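PDB 4CHJ: IMC sub-compartment protein ISP3 from Toxoplasma gondii, which adopts a pleckstrin homology fold and belongs to the inner membrane complex sub-compartment proteins, a group critical for replication of the parasite. Local coordinates for residues N40-G45 with C60-D65; L84-A89 with R116-G121. All coordinates share one frame; numbering follows the deposited sequence.

Contact 1 of 2, residues N40-G45 with C60-D65; sequences NRYEAG and CNLKID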
# COMPACT_ATOMS: atom_id res chain seq x y z
N ASN A 40 8.13 -10.84 -4.72
CA ASN A 40 8.34 -11.46 -6.03
C ASN A 40 7.15 -11.34 -6.93
O ASN A 40 7.27 -10.97 -8.09
CB ASN A 40 8.69 -12.94 -5.88
CG ASN A 40 10.17 -13.16 -5.64
OD1 ASN A 40 11.02 -12.53 -6.30
ND2 ASN A 40 10.50 -14.01 -4.66
N ARG A 41 5.98 -11.70 -6.39
CA ARG A 41 4.71 -11.51 -7.09
C ARG A 41 4.46 -10.12 -7.65
O ARG A 41 4.08 -9.96 -8.83
CB ARG A 41 3.56 -11.89 -6.19
CG ARG A 41 3.41 -13.38 -6.10
CD ARG A 41 2.09 -13.77 -5.51
NE ARG A 41 2.11 -13.62 -4.07
CZ ARG A 41 1.25 -12.88 -3.38
NH1 ARG A 41 0.30 -12.19 -4.00
NH2 ARG A 41 1.33 -12.85 -2.06
N TYR A 42 4.65 -9.10 -6.82
CA TYR A 42 4.28 -7.73 -7.22
C TYR A 42 5.36 -7.04 -8.04
O TYR A 42 5.06 -6.15 -8.84
CB TYR A 42 3.87 -6.91 -5.99
CG TYR A 42 2.45 -7.26 -5.56
CD1 TYR A 42 1.35 -6.76 -6.26
CD2 TYR A 42 2.21 -8.19 -4.55
CE1 TYR A 42 0.06 -7.14 -5.93
CE2 TYR A 42 0.91 -8.56 -4.20
CZ TYR A 42 -0.16 -8.03 -4.91
OH TYR A 42 -1.44 -8.39 -4.57
N GLU A 43 6.60 -7.49 -7.89
CA GLU A 43 7.66 -7.13 -8.84
C GLU A 43 7.32 -7.68 -10.23
O GLU A 43 7.56 -7.02 -11.25
CB GLU A 43 9.02 -7.65 -8.37
CG GLU A 43 9.69 -6.76 -7.34
CD GLU A 43 11.03 -7.30 -6.84
OE1 GLU A 43 11.24 -8.54 -6.86
OE2 GLU A 43 11.88 -6.48 -6.40
N ALA A 44 6.73 -8.87 -10.25
CA ALA A 44 6.20 -9.45 -11.49
C ALA A 44 4.95 -8.71 -11.95
O ALA A 44 4.66 -8.65 -13.15
CB ALA A 44 5.88 -10.93 -11.28
N GLY A 45 4.21 -8.14 -11.01
CA GLY A 45 2.90 -7.60 -11.33
C GLY A 45 1.83 -8.52 -10.81
O GLY A 45 1.75 -9.68 -11.21
N CYS A 60 -7.03 -3.53 -10.02
CA CYS A 60 -5.83 -3.12 -10.77
C CYS A 60 -4.73 -4.17 -10.73
O CYS A 60 -4.80 -5.14 -9.96
CB CYS A 60 -5.25 -1.84 -10.18
SG CYS A 60 -6.31 -0.42 -10.29
N ASN A 61 -3.70 -3.93 -11.53
CA ASN A 61 -2.46 -4.66 -11.44
C ASN A 61 -1.45 -3.71 -10.90
O ASN A 61 -1.36 -2.57 -11.34
CB ASN A 61 -1.99 -5.15 -12.81
CG ASN A 61 -1.19 -6.44 -12.73
OD1 ASN A 61 -1.74 -7.51 -12.48
ND2 ASN A 61 0.13 -6.33 -12.93
N LEU A 62 -0.70 -4.18 -9.92
CA LEU A 62 0.28 -3.37 -9.25
C LEU A 62 1.61 -4.01 -9.52
O LEU A 62 1.82 -5.17 -9.19
CB LEU A 62 0.00 -3.34 -7.75
CG LEU A 62 1.04 -2.65 -6.88
CD1 LEU A 62 1.15 -1.19 -7.29
CD2 LEU A 62 0.69 -2.78 -5.39
N LYS A 63 2.51 -3.24 -10.11
CA LYS A 63 3.81 -3.72 -10.47
C LYS A 63 4.85 -2.83 -9.84
O LYS A 63 4.89 -1.62 -10.08
CB LYS A 63 3.95 -3.70 -11.98
CG LYS A 63 5.09 -4.55 -12.47
CD LYS A 63 4.79 -5.10 -13.85
CE LYS A 63 6.00 -5.79 -14.46
NZ LYS A 63 7.21 -4.91 -14.45
N ILE A 64 5.72 -3.43 -9.04
CA ILE A 64 6.74 -2.67 -8.34
C ILE A 64 8.05 -2.80 -9.10
O ILE A 64 8.51 -3.91 -9.38
CB ILE A 64 6.89 -3.15 -6.87
CG1 ILE A 64 5.52 -3.21 -6.18
CG2 ILE A 64 7.83 -2.22 -6.11
CD1 ILE A 64 5.55 -3.55 -4.69
N ASP A 65 8.66 -1.67 -9.43
CA ASP A 65 10.03 -1.67 -9.92
C ASP A 65 10.89 -0.96 -8.89
O ASP A 65 10.90 0.26 -8.82
CB ASP A 65 10.11 -0.96 -11.26
CG ASP A 65 11.50 -1.01 -11.87
OD1 ASP A 65 12.46 -0.60 -11.18
OD2 ASP A 65 11.63 -1.46 -13.02

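Contact 2 of 2, residues L84-A89 with R116-G121; sequences LDDIAA and RLASSG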
# COMPACT_ATOMS: atom_id res chain seq x y z
N LEU A 84 8.18 5.94 -5.52
CA LEU A 84 8.48 5.41 -4.20
C LEU A 84 9.02 6.52 -3.32
O LEU A 84 8.77 6.57 -2.12
CB LEU A 84 9.46 4.25 -4.29
CG LEU A 84 8.98 3.08 -5.15
CD1 LEU A 84 9.85 1.86 -4.95
CD2 LEU A 84 7.52 2.76 -4.87
N ASP A 85 9.74 7.43 -3.95
CA ASP A 85 10.30 8.59 -3.29
C ASP A 85 9.15 9.44 -2.76
O ASP A 85 9.25 10.04 -1.70
CB ASP A 85 11.17 9.41 -4.25
CG ASP A 85 10.73 9.28 -5.70
OD1 ASP A 85 10.89 8.18 -6.28
OD2 ASP A 85 10.22 10.27 -6.26
N ASP A 86 8.08 9.49 -3.53
CA ASP A 86 6.90 10.28 -3.18
C ASP A 86 6.20 9.87 -1.88
O ASP A 86 5.66 10.72 -1.18
CB ASP A 86 5.90 10.31 -4.33
CG ASP A 86 5.13 11.61 -4.39
OD1 ASP A 86 5.58 12.60 -3.78
OD2 ASP A 86 4.06 11.65 -5.03
N ILE A 87 6.22 8.58 -1.55
CA ILE A 87 5.42 8.09 -0.44
C ILE A 87 5.83 8.77 0.86
O ILE A 87 7.00 8.78 1.21
CB ILE A 87 5.63 6.58 -0.24
CG1 ILE A 87 5.62 5.85 -1.58
CG2 ILE A 87 4.59 6.01 0.71
CD1 ILE A 87 4.25 5.43 -2.06
N ALA A 88 4.86 9.30 1.58
CA ALA A 88 5.15 10.04 2.80
C ALA A 88 4.65 9.37 4.07
O ALA A 88 5.24 9.54 5.14
CB ALA A 88 4.59 11.45 2.70
N ALA A 89 3.57 8.62 3.96
CA ALA A 89 2.99 7.98 5.13
C ALA A 89 2.26 6.69 4.79
O ALA A 89 1.79 6.50 3.67
CB ALA A 89 2.05 8.93 5.84
N ARG A 116 -0.18 8.06 2.01
CA ARG A 116 -0.27 9.41 1.54
C ARG A 116 0.94 9.78 0.69
O ARG A 116 2.08 9.40 1.02
CB ARG A 116 -0.40 10.33 2.74
CG ARG A 116 -0.71 11.77 2.35
CD ARG A 116 -0.82 12.62 3.58
NE ARG A 116 -1.76 12.03 4.54
CZ ARG A 116 -1.43 11.56 5.74
NH1 ARG A 116 -0.17 11.63 6.17
NH2 ARG A 116 -2.37 11.06 6.53
N LEU A 117 0.69 10.52 -0.39
CA LEU A 117 1.73 11.04 -1.26
C LEU A 117 2.11 12.49 -0.90
O LEU A 117 1.23 13.33 -0.67
CB LEU A 117 1.25 11.01 -2.70
CG LEU A 117 0.79 9.66 -3.25
CD1 LEU A 117 0.33 9.83 -4.69
CD2 LEU A 117 1.88 8.61 -3.18
N ALA A 118 3.41 12.77 -0.92
CA ALA A 118 3.98 14.05 -0.54
C ALA A 118 3.62 15.13 -1.53
O ALA A 118 3.42 16.29 -1.16
CB ALA A 118 5.50 13.93 -0.45
N SER A 119 3.56 14.74 -2.81
CA SER A 119 3.42 15.68 -3.92
C SER A 119 2.01 16.23 -4.00
O SER A 119 1.81 17.43 -4.18
CB SER A 119 3.71 14.97 -5.24
OG SER A 119 2.79 13.90 -5.43
N SER A 120 1.04 15.33 -3.93
CA SER A 120 -0.36 15.69 -3.98
C SER A 120 -0.93 15.99 -2.61
O SER A 120 -1.96 16.63 -2.50
CB SER A 120 -1.17 14.57 -4.62
OG SER A 120 -1.01 13.38 -3.90
N GLY A 121 -0.29 15.48 -1.58
CA GLY A 121 -0.86 15.48 -0.23
C GLY A 121 -2.09 14.58 -0.10
O GLY A 121 -2.82 14.66 0.90

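Contact 1 of 2, residues N40-G45 with C60-D65
A chi1 of -78° puts CG of Y42 beside its backbone N and anti to the carbonyl carbon, and the ring carried from there meets L62 through CD1. L62 has its own CG anti to its backbone N, which places that CG 4.2 Å from CD1 of Y42. The two side chains cross at about a right angle: ring atom CD1 of Y42 lies 4.0 Å from CB of L62, and the carbonyl oxygen of L62 comes up at the ring edge, near its plane, 3.4 Å from the same CD1. I64 completes the apolar side, its CD1 reaching CB of Y42. The polar end of the tyrosine is held elsewhere, its OH bonding to the backbone oxygen of T47.

One hydrogen bond joins the two backbones. I64 N donates to Y42 O at 2.8 Å with an angle of 163° at the hydrogen, approaching from above the carbonyl plane. Since Y42 lies in the last turn of helix 32-44, its oxygen is also reached by G45 N in a weak bond within the turn, and by CA of K63 in a CA-H...O contact of 3.2 Å.

Helix 32-44 thus ends across strand 57-65 of the pleckstrin homology fold; the axes of residues 40-44 and 60-65 make an angle of 100° and approach to 5.6 Å. G45, with positive phi, turns the chain out of the helix towards strand 46-51, the antiparallel neighbour of 57-65. Its CA sits 3.4 Å from L62 O, a further CA-H...O contact, and ND2 of N61 lies equally near that CA. CG of K63 lies near E43 O and its CE 3.4 Å from A44 O, while CA of E43 makes another CA-H...O contact with I64 O.

Contact 2 of 2, residues L84-A89 with R116-G121
R116 O is gripped by two backbone N-H groups: it accepts from A88 N at 2.8 Å, nearly along the C=O axis, and more weakly from A89 N at 3.4 Å. The exchange is completed by R116 N, which donates to A89 O from above the carbonyl plane. A88 and A89 thus both face R116 in a classic beta bulge, which shifts the register by one residue from the non-hydrogen-bonded pair of I87 and L117.

The bulge lies in strand 87-91, an outermost strand of the seven-stranded antiparallel sheet of the pleckstrin homology fold, paired here with 113-117. Just before this strand, D86 is held by the turn that follows 113-117. S119 OG donates to D86 OD2 at 2.6 Å, meeting the syn lone pair on the side of the other carboxylate oxygen. That hydroxyl is placed by a chi1 of 61°, which sets OG between the backbone N and the carbonyl carbon of S119. A weak bond from S119 N reaches D86 OD1, bent to 125° at the hydrogen, so one serine engages both carboxylate oxygens. D86 O in turn accepts from A118 N at 3.1 Å, and CB of A118 packs against that same oxygen.

The side chains of A89 and R116 lie on one face of the sheet, where NH1 of the guanidinium approaches CB of A89 obliquely at 3.5 Å. I87 and L117 meet through CD1 and CD2, respectively, 4.1 Å apart, and both also touch I82 of strand 78-83. I87 further reaches I145 of helix 131-149, while CB of A88 rests against CB of A118 at the surface.

In the fold
Both contacts involve the seven-stranded antiparallel sheet, and their centres lie about 19 Å apart. They do not touch, although their nearest atoms come within about 4 Å. Contact 1 sets the end of a helix across an inner strand, whereas contact 2 pairs an outermost strand with its neighbour. In the strand order, 57-65 and 113-117 are separated by 46-51 and 123-127. Along the chain the contacts follow in series, contact 1 closing before contact 2 opens. Helix 131-149 is a shared neighbour: its D133 forms a salt bridge with R41 beside contact 1, and ND2 of its N148 bonds to the backbone oxygens of L84 and I87 beside contact 2.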